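Putative O-methyltransferase (Klebsiella pneumoniae subsp. pneumoniae, PDB 3TFW) probably transfers a methyl group from S-adenosylmethionine to an oxygen atom of its substrate. Local coordinates at residues L91-R105 and R116-L128. Residues are numbered along the deposited sequence; the frame is centred on the assembly and turned at random.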
ATOM      1  N   LEU A  91     -12.994  -7.306  15.534  1.00 13.18           N
ATOM      2  CA  LEU A  91     -11.560  -7.083  15.539  1.00 13.09           C
ATOM      3  C   LEU A  91     -11.020  -7.529  16.891  1.00 13.10           C
ATOM      4  O   LEU A  91     -11.423  -7.016  17.951  1.00 13.54           O
ATOM      5  CB  LEU A  91     -11.221  -5.608  15.272  1.00 13.54           C
ATOM      6  CG  LEU A  91      -9.748  -5.290  14.971  1.00 12.24           C
ATOM      7  CD1 LEU A  91      -9.645  -3.928  14.291  1.00 14.39           C
ATOM      8  CD2 LEU A  91      -8.880  -5.325  16.233  1.00 12.49           C
ATOM      9  N   LEU A  92     -10.126  -8.505  16.858  1.00 11.52           N
ATOM     10  CA  LEU A  92      -9.479  -8.980  18.078  1.00 11.82           C
ATOM     11  C   LEU A  92      -8.131  -8.276  18.176  1.00 11.64           C
ATOM     12  O   LEU A  92      -7.337  -8.335  17.242  1.00 10.95           O
ATOM     13  CB  LEU A  92      -9.277 -10.502  18.035  1.00 11.24           C
ATOM     14  CG  LEU A  92      -8.428 -11.089  19.168  1.00 10.55           C
ATOM     15  CD1 LEU A  92      -9.122 -10.919  20.519  1.00 14.18           C
ATOM     16  CD2 LEU A  92      -8.086 -12.562  18.930  1.00 12.36           C
ATOM     17  N   THR A  93      -7.879  -7.590  19.287  1.00 12.15           N
ATOM     18  CA  THR A  93      -6.608  -6.886  19.432  1.00 12.83           C
ATOM     19  C   THR A  93      -5.916  -7.313  20.721  1.00 12.99           C
ATOM     20  O   THR A  93      -6.555  -7.474  21.765  1.00 13.37           O
ATOM     21  CB  THR A  93      -6.737  -5.336  19.299  1.00 12.70           C
ATOM     22  OG1 THR A  93      -5.429  -4.729  19.322  1.00 14.18           O
ATOM     23  CG2 THR A  93      -7.586  -4.749  20.423  1.00 12.91           C
ATOM     24  N   LEU A  94      -4.607  -7.514  20.629  1.00 13.02           N
ATOM     25  CA  LEU A  94      -3.829  -8.084  21.725  1.00 13.54           C
ATOM     26  C   LEU A  94      -2.838  -7.078  22.279  1.00 14.04           C
ATOM     27  O   LEU A  94      -2.068  -6.477  21.523  1.00 13.99           O
ATOM     28  CB  LEU A  94      -3.082  -9.334  21.238  1.00 13.54           C
ATOM     29  CG  LEU A  94      -3.923 -10.346  20.457  1.00 14.06           C
ATOM     30  CD1 LEU A  94      -3.043 -11.548  20.000  1.00 13.99           C
ATOM     31  CD2 LEU A  94      -5.109 -10.815  21.298  1.00 14.12           C
ATOM     32  N   GLU A  95      -2.875  -6.895  23.599  1.00 14.50           N
ATOM     33  CA  GLU A  95      -2.004  -5.950  24.285  1.00 15.28           C
ATOM     34  C   GLU A  95      -1.485  -6.563  25.579  1.00 15.80           C
ATOM     35  O   GLU A  95      -2.270  -7.039  26.404  1.00 15.29           O
ATOM     36  CB  GLU A  95      -2.744  -4.643  24.575  1.00 15.70           C
ATOM     37  CG  GLU A  95      -1.883  -3.574  25.307  1.00 16.37           C
ATOM     38  CD  GLU A  95      -0.574  -3.290  24.599  1.00 18.54           C
ATOM     39  OE1 GLU A  95      -0.613  -2.928  23.407  1.00 20.11           O
ATOM     40  OE2 GLU A  95       0.499  -3.428  25.237  1.00 20.53           O
ATOM     41  N   ALA A  96      -0.164  -6.557  25.742  1.00 16.64           N
ATOM     42  CA  ALA A  96       0.479  -7.131  26.938  1.00 17.14           C
ATOM     43  C   ALA A  96       0.526  -6.167  28.126  1.00 17.98           C
ATOM     44  O   ALA A  96       0.478  -6.591  29.292  1.00 17.59           O
ATOM     45  CB  ALA A  96       1.884  -7.617  26.596  1.00 17.94           C
ATOM     46  N   ASP A  97       0.627  -4.869  27.840  1.00 18.17           N
ATOM     47  CA  ASP A  97       0.843  -3.881  28.890  1.00 18.92           C
ATOM     48  C   ASP A  97      -0.474  -3.417  29.510  1.00 18.53           C
ATOM     49  O   ASP A  97      -1.380  -2.951  28.806  1.00 18.34           O
ATOM     50  CB  ASP A  97       1.677  -2.702  28.367  1.00 19.13           C
ATOM     51  CG  ASP A  97       2.097  -1.756  29.474  1.00 21.66           C
ATOM     52  OD1 ASP A  97       3.182  -1.966  30.048  1.00 24.28           O
ATOM     53  OD2 ASP A  97       1.319  -0.843  29.798  1.00 22.49           O
ATOM     54  N   ALA A  98      -0.570  -3.536  30.833  1.00 18.53           N
ATOM     55  CA  ALA A  98      -1.818  -3.244  31.543  1.00 19.35           C
ATOM     56  C   ALA A  98      -2.236  -1.776  31.411  1.00 19.61           C
ATOM     57  O   ALA A  98      -3.410  -1.471  31.200  1.00 19.76           O
ATOM     58  CB  ALA A  98      -1.713  -3.658  33.013  1.00 19.62           C
ATOM     59  N   HIS A  99      -1.263  -0.875  31.502  1.00 20.22           N
ATOM     60  CA  HIS A  99      -1.515   0.553  31.338  1.00 20.09           C
ATOM     61  C   HIS A  99      -1.934   0.906  29.899  1.00 19.69           C
ATOM     62  O   HIS A  99      -2.852   1.700  29.709  1.00 19.52           O
ATOM     63  CB  HIS A  99      -0.304   1.382  31.784  1.00 20.87           C
ATOM     64  CG  HIS A  99      -0.483   2.859  31.609  1.00 22.77           C
ATOM     65  ND1 HIS A  99      -1.607   3.530  32.045  1.00 25.05           N
ATOM     66  CD2 HIS A  99       0.324   3.796  31.058  1.00 23.57           C
ATOM     67  CE1 HIS A  99      -1.490   4.814  31.757  1.00 24.08           C
ATOM     68  NE2 HIS A  99      -0.324   5.002  31.163  1.00 25.36           N
ATOM     69  N   HIS A 100      -1.283   0.319  28.897  1.00 18.84           N
ATOM     70  CA  HIS A 100      -1.727   0.519  27.513  1.00 18.72           C
ATOM     71  C   HIS A 100      -3.148  -0.015  27.328  1.00 17.75           C
ATOM     72  O   HIS A 100      -3.974   0.639  26.711  1.00 17.16           O
ATOM     73  CB  HIS A 100      -0.782  -0.135  26.497  1.00 18.94           C
ATOM     74  CG  HIS A 100       0.624   0.384  26.536  1.00 22.24           C
ATOM     75  ND1 HIS A 100       1.528   0.143  25.525  1.00 26.43           N
ATOM     76  CD2 HIS A 100       1.288   1.111  27.466  1.00 24.84           C
ATOM     77  CE1 HIS A 100       2.685   0.707  25.826  1.00 26.60           C
ATOM     78  NE2 HIS A 100       2.568   1.297  27.000  1.00 25.39           N
ATOM     79  N   ALA A 101      -3.430  -1.200  27.862  1.00 17.58           N
ATOM     80  CA  ALA A 101      -4.770  -1.786  27.713  1.00 17.58           C
ATOM     81  C   ALA A 101      -5.845  -0.875  28.305  1.00 17.79           C
ATOM     82  O   ALA A 101      -6.896  -0.690  27.701  1.00 17.66           O
ATOM     83  CB  ALA A 101      -4.842  -3.169  28.326  1.00 17.55           C
ATOM     84  N   GLN A 102      -5.557  -0.293  29.470  1.00 18.36           N
ATOM     85  CA  GLN A 102      -6.469   0.647  30.129  1.00 19.04           C
ATOM     86  C   GLN A 102      -6.770   1.859  29.248  1.00 18.15           C
ATOM     87  O   GLN A 102      -7.921   2.239  29.056  1.00 17.99           O
ATOM     88  CB  GLN A 102      -5.881   1.092  31.471  1.00 20.05           C
ATOM     89  CG  GLN A 102      -6.742   2.099  32.225  1.00 24.02           C
ATOM     90  CD  GLN A 102      -6.047   2.686  33.445  1.00 30.61           C
ATOM     91  OE1 GLN A 102      -4.815   2.808  33.491  1.00 33.75           O
ATOM     92  NE2 GLN A 102      -6.842   3.074  34.440  1.00 32.92           N
ATOM     93  N   VAL A 103      -5.723   2.464  28.711  1.00 17.30           N
ATOM     94  CA  VAL A 103      -5.874   3.621  27.830  1.00 17.04           C
ATOM     95  C   VAL A 103      -6.637   3.248  26.557  1.00 16.75           C
ATOM     96  O   VAL A 103      -7.549   3.963  26.126  1.00 17.15           O
ATOM     97  CB  VAL A 103      -4.489   4.214  27.482  1.00 16.78           C
ATOM     98  CG1 VAL A 103      -4.603   5.334  26.444  1.00 18.14           C
ATOM     99  CG2 VAL A 103      -3.804   4.715  28.750  1.00 17.42           C
ATOM    100  N   ALA A 104      -6.257   2.125  25.955  1.00 16.90           N
ATOM    101  CA  ALA A 104      -6.930   1.629  24.752  1.00 16.44           C
ATOM    102  C   ALA A 104      -8.443   1.407  24.970  1.00 17.02           C
ATOM    103  O   ALA A 104      -9.260   1.768  24.108  1.00 15.79           O
ATOM    104  CB  ALA A 104      -6.254   0.350  24.270  1.00 15.91           C
ATOM    105  N   ARG A 105      -8.803   0.840  26.126  1.00 18.23           N
ATOM    106  CA  ARG A 105     -10.219   0.564  26.460  1.00 20.18           C
ATOM    107  C   ARG A 105     -11.026   1.863  26.430  1.00 20.34           C
ATOM    108  O   ARG A 105     -12.119   1.932  25.853  1.00 20.78           O
ATOM    109  CB  ARG A 105     -10.360  -0.103  27.837  1.00 20.64           C
ATOM    110  CG  ARG A 105      -9.817  -1.518  27.934  1.00 24.44           C
ATOM    111  CD  ARG A 105     -10.249  -2.232  29.218  1.00 29.34           C
ATOM    112  NE  ARG A 105      -9.993  -1.473  30.442  1.00 32.46           N
ATOM    113  CZ  ARG A 105      -8.965  -1.687  31.257  1.00 34.61           C
ATOM    114  NH1 ARG A 105      -8.091  -2.647  30.992  1.00 35.88           N
ATOM    115  NH2 ARG A 105      -8.811  -0.937  32.343  1.00 36.68           N
ATOM    116  N   ARG A 116     -17.534  -3.836  18.483  1.00 23.97           N
ATOM    117  CA  ARG A 116     -16.881  -4.599  17.407  1.00 22.79           C
ATOM    118  C   ARG A 116     -15.506  -5.144  17.817  1.00 21.04           C
ATOM    119  O   ARG A 116     -15.045  -6.178  17.305  1.00 20.93           O
ATOM    120  CB  ARG A 116     -16.732  -3.719  16.169  1.00 23.07           C
ATOM    121  CG  ARG A 116     -17.978  -3.699  15.300  1.00 26.89           C
ATOM    122  CD  ARG A 116     -17.888  -2.623  14.261  1.00 31.18           C
ATOM    123  NE  ARG A 116     -18.287  -1.331  14.809  1.00 33.85           N
ATOM    124  CZ  ARG A 116     -18.187  -0.178  14.160  1.00 34.08           C
ATOM    125  NH1 ARG A 116     -17.692  -0.143  12.927  1.00 32.55           N
ATOM    126  NH2 ARG A 116     -18.592   0.940  14.750  1.00 34.36           N
ATOM    127  N   VAL A 117     -14.861  -4.441  18.740  1.00 18.69           N
ATOM    128  CA  VAL A 117     -13.505  -4.776  19.156  1.00 17.68           C
ATOM    129  C   VAL A 117     -13.490  -5.588  20.433  1.00 17.29           C
ATOM    130  O   VAL A 117     -14.180  -5.254  21.403  1.00 16.92           O
ATOM    131  CB  VAL A 117     -12.616  -3.525  19.329  1.00 17.16           C
ATOM    132  CG1 VAL A 117     -11.218  -3.923  19.794  1.00 15.51           C
ATOM    133  CG2 VAL A 117     -12.551  -2.730  18.017  1.00 17.15           C
ATOM    134  N   THR A 118     -12.697  -6.656  20.416  1.00 15.99           N
ATOM    135  CA  THR A 118     -12.403  -7.416  21.616  1.00 16.00           C
ATOM    136  C   THR A 118     -10.925  -7.225  21.959  1.00 15.95           C
ATOM    137  O   THR A 118     -10.036  -7.539  21.153  1.00 15.15           O
ATOM    138  CB  THR A 118     -12.751  -8.918  21.451  1.00 15.83           C
ATOM    139  OG1 THR A 118     -14.159  -9.060  21.200  1.00 17.44           O
ATOM    140  CG2 THR A 118     -12.397  -9.703  22.717  1.00 16.95           C
ATOM    141  N   LEU A 119     -10.682  -6.671  23.145  1.00 15.84           N
ATOM    142  CA  LEU A 119      -9.333  -6.405  23.614  1.00 17.22           C
ATOM    143  C   LEU A 119      -8.942  -7.471  24.631  1.00 17.47           C
ATOM    144  O   LEU A 119      -9.557  -7.582  25.696  1.00 17.44           O
ATOM    145  CB  LEU A 119      -9.246  -4.988  24.210  1.00 17.16           C
ATOM    146  CG  LEU A 119      -7.981  -4.522  24.950  1.00 20.27           C
ATOM    147  CD1 LEU A 119      -6.723  -4.866  24.191  1.00 21.05           C
ATOM    148  CD2 LEU A 119      -8.031  -3.026  25.220  1.00 22.15           C
ATOM    149  N   ARG A 120      -7.931  -8.259  24.285  1.00 18.05           N
ATOM    150  CA  ARG A 120      -7.420  -9.301  25.176  1.00 18.63           C
ATOM    151  C   ARG A 120      -6.056  -8.912  25.713  1.00 18.36           C
ATOM    152  O   ARG A 120      -5.067  -8.882  24.979  1.00 17.50           O
ATOM    153  CB  ARG A 120      -7.363 -10.661  24.471  1.00 19.21           C
ATOM    154  CG  ARG A 120      -8.731 -11.332  24.344  1.00 24.08           C
ATOM    155  CD  ARG A 120      -8.638 -12.844  24.109  1.00 29.79           C
ATOM    156  NE  ARG A 120      -9.948 -13.355  23.699  1.00 34.91           N
ATOM    157  CZ  ARG A 120     -10.248 -14.631  23.475  1.00 37.88           C
ATOM    158  NH1 ARG A 120      -9.337 -15.583  23.616  1.00 39.97           N
ATOM    159  NH2 ARG A 120     -11.482 -14.957  23.114  1.00 40.73           N
ATOM    160  N   GLU A 121      -6.031  -8.601  27.007  1.00 18.45           N
ATOM    161  CA  GLU A 121      -4.833  -8.168  27.703  1.00 19.01           C
ATOM    162  C   GLU A 121      -4.048  -9.379  28.223  1.00 18.94           C
ATOM    163  O   GLU A 121      -4.621 -10.285  28.823  1.00 19.49           O
ATOM    164  CB  GLU A 121      -5.216  -7.229  28.850  1.00 18.93           C
ATOM    165  CG  GLU A 121      -4.045  -6.697  29.673  1.00 20.42           C
ATOM    166  CD  GLU A 121      -4.497  -5.920  30.901  1.00 21.70           C
ATOM    167  OE1 GLU A 121      -5.597  -5.331  30.893  1.00 22.70           O
ATOM    168  OE2 GLU A 121      -3.743  -5.897  31.884  1.00 23.82           O
ATOM    169  N   GLY A 122      -2.735  -9.356  28.024  1.00 18.75           N
ATOM    170  CA  GLY A 122      -1.858 -10.466  28.400  1.00 18.63           C
ATOM    171  C   GLY A 122      -0.808 -10.687  27.319  1.00 18.32           C
ATOM    172  O   GLY A 122      -0.876 -10.064  26.258  1.00 18.05           O
ATOM    173  N   PRO A 123       0.172 -11.578  27.576  1.00 18.14           N
ATOM    174  CA  PRO A 123       1.156 -11.938  26.555  1.00 17.97           C
ATOM    175  C   PRO A 123       0.459 -12.338  25.261  1.00 17.32           C
ATOM    176  O   PRO A 123      -0.427 -13.195  25.289  1.00 17.06           O
ATOM    177  CB  PRO A 123       1.855 -13.158  27.163  1.00 18.10           C
ATOM    178  CG  PRO A 123       1.777 -12.931  28.620  1.00 18.28           C
ATOM    179  CD  PRO A 123       0.422 -12.286  28.846  1.00 18.53           C
ATOM    180  N   ALA A 124       0.832 -11.705  24.152  1.00 16.30           N
ATOM    181  CA  ALA A 124       0.179 -11.958  22.866  1.00 16.40           C
ATOM    182  C   ALA A 124       0.195 -13.442  22.499  1.00 16.76           C
ATOM    183  O   ALA A 124      -0.806 -13.982  22.005  1.00 15.25           O
ATOM    184  CB  ALA A 124       0.820 -11.135  21.766  1.00 16.48           C
ATOM    185  N   LEU A 125       1.318 -14.108  22.767  1.00 16.92           N
ATOM    186  CA  LEU A 125       1.449 -15.532  22.427  1.00 17.61           C
ATOM    187  C   LEU A 125       0.504 -16.397  23.244  1.00 17.97           C
ATOM    188  O   LEU A 125      -0.043 -17.381  22.732  1.00 17.39           O
ATOM    189  CB  LEU A 125       2.889 -16.013  22.604  1.00 17.58           C
ATOM    190  CG  LEU A 125       3.814 -15.687  21.428  1.00 20.39           C
ATOM    191  CD1 LEU A 125       5.273 -15.824  21.861  1.00 21.85           C
ATOM    192  CD2 LEU A 125       3.518 -16.566  20.213  1.00 22.54           C
ATOM    193  N   GLN A 126       0.303 -16.023  24.511  1.00 17.95           N
ATOM    194  CA  GLN A 126      -0.658 -16.725  25.358  1.00 18.79           C
ATOM    195  C   GLN A 126      -2.056 -16.608  24.748  1.00 18.66           C
ATOM    196  O   GLN A 126      -2.787 -17.596  24.663  1.00 18.71           O
ATOM    197  CB  GLN A 126      -0.645 -16.182  26.795  1.00 19.11           C
ATOM    198  CG  GLN A 126      -1.803 -16.682  27.686  1.00 21.38           C
ATOM    199  CD  GLN A 126      -1.574 -16.415  29.165  1.00 24.97           C
ATOM    200  OE1 GLN A 126      -0.698 -15.631  29.542  1.00 27.25           O
ATOM    201  NE2 GLN A 126      -2.351 -17.084  30.014  1.00 26.05           N
ATOM    202  N   SER A 127      -2.420 -15.404  24.318  1.00 18.15           N
ATOM    203  CA  SER A 127      -3.735 -15.189  23.710  1.00 18.29           C
ATOM    204  C   SER A 127      -3.893 -15.965  22.407  1.00 18.74           C
ATOM    205  O   SER A 127      -4.938 -16.584  22.184  1.00 18.69           O
ATOM    206  CB  SER A 127      -3.985 -13.703  23.491  1.00 17.75           C
ATOM    207  OG  SER A 127      -4.132 -13.053  24.737  1.00 17.68           O
ATOM    208  N   LEU A 128      -2.857 -15.946  21.563  1.00 18.79           N
ATOM    209  CA  LEU A 128      -2.872 -16.701  20.302  1.00 19.81           C
ATOM    210  C   LEU A 128      -2.998 -18.208  20.514  1.00 21.32           C
ATOM    211  O   LEU A 128      -3.728 -18.885  19.776  1.00 21.12           O
ATOM    212  CB  LEU A 128      -1.637 -16.380  19.453  1.00 19.34           C
ATOM    213  CG  LEU A 128      -1.642 -14.961  18.888  1.00 18.36           C
ATOM    214  CD1 LEU A 128      -0.257 -14.562  18.398  1.00 17.15           C
ATOM    215  CD2 LEU A 128      -2.686 -14.836  17.784  1.00 17.54           C
TER
HETATM  216  O   HOH W   1      -1.272  -6.969  31.662  1.00 39.84           O
HETATM  217  O   HOH W   2      -5.243  -2.771  32.221  1.00 24.58           O
HETATM  218  O   HOH W   3      -8.112  -5.069  29.674  1.00 39.33           O
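Glu-121 OE1 takes a hydrogen bond from each of two waters, and both waters accept from Arg-105 NH1. One of them also donates to Ala-98 O, which ties the carboxylate to the start of the helix. The direct salt bridge from OE1 to Arg-105 NH1 is long, 3.7 Å, with OE1 at the guanidinium edge. The guanidinium and carboxylate planes lie only 15° apart. A third water links Glu-121 OE2 to Ala-96 O. The extended Glu-121 chain, CG anti to the backbone N (chi1 180°), carries the carboxylate over Ala-98 and Ala-101, in the first turn of the helix.

On the same face of the sheet, two residues back, Leu-119 packs between helix 98-105 and strand 91-95. Its CD2 meets Arg-105 CG at 3.6 Å and also touches Ala-104 CB, while CD1 rests on Thr-93 CG2. Thr-93 turns its hydroxyl to Thr-72 and Glu-69.

On the other face, Leu-94 sends CD1 to Leu-128 CG and CD2 to Ser-127 CB (3.8 Å). Leu-92 CD1 packs against Arg-120 CG at 3.9 Å.

Strands 91-95 and 117-121 run parallel, joined by six backbone bonds. The last is Gly-122 N to Glu-95 O at 2.9 Å. At the Gly-122 backbone angles a side chain would be jammed against Glu-121 O. Glu-95 bends away at chi2 (53°); OE2 takes Asp-97 N and OE1 takes Leu-73 N.

Strand 90-95, helix 98-110 and outermost strand 117-121 form a beta-alpha-beta unit of the Rossmann-like methyltransferase fold.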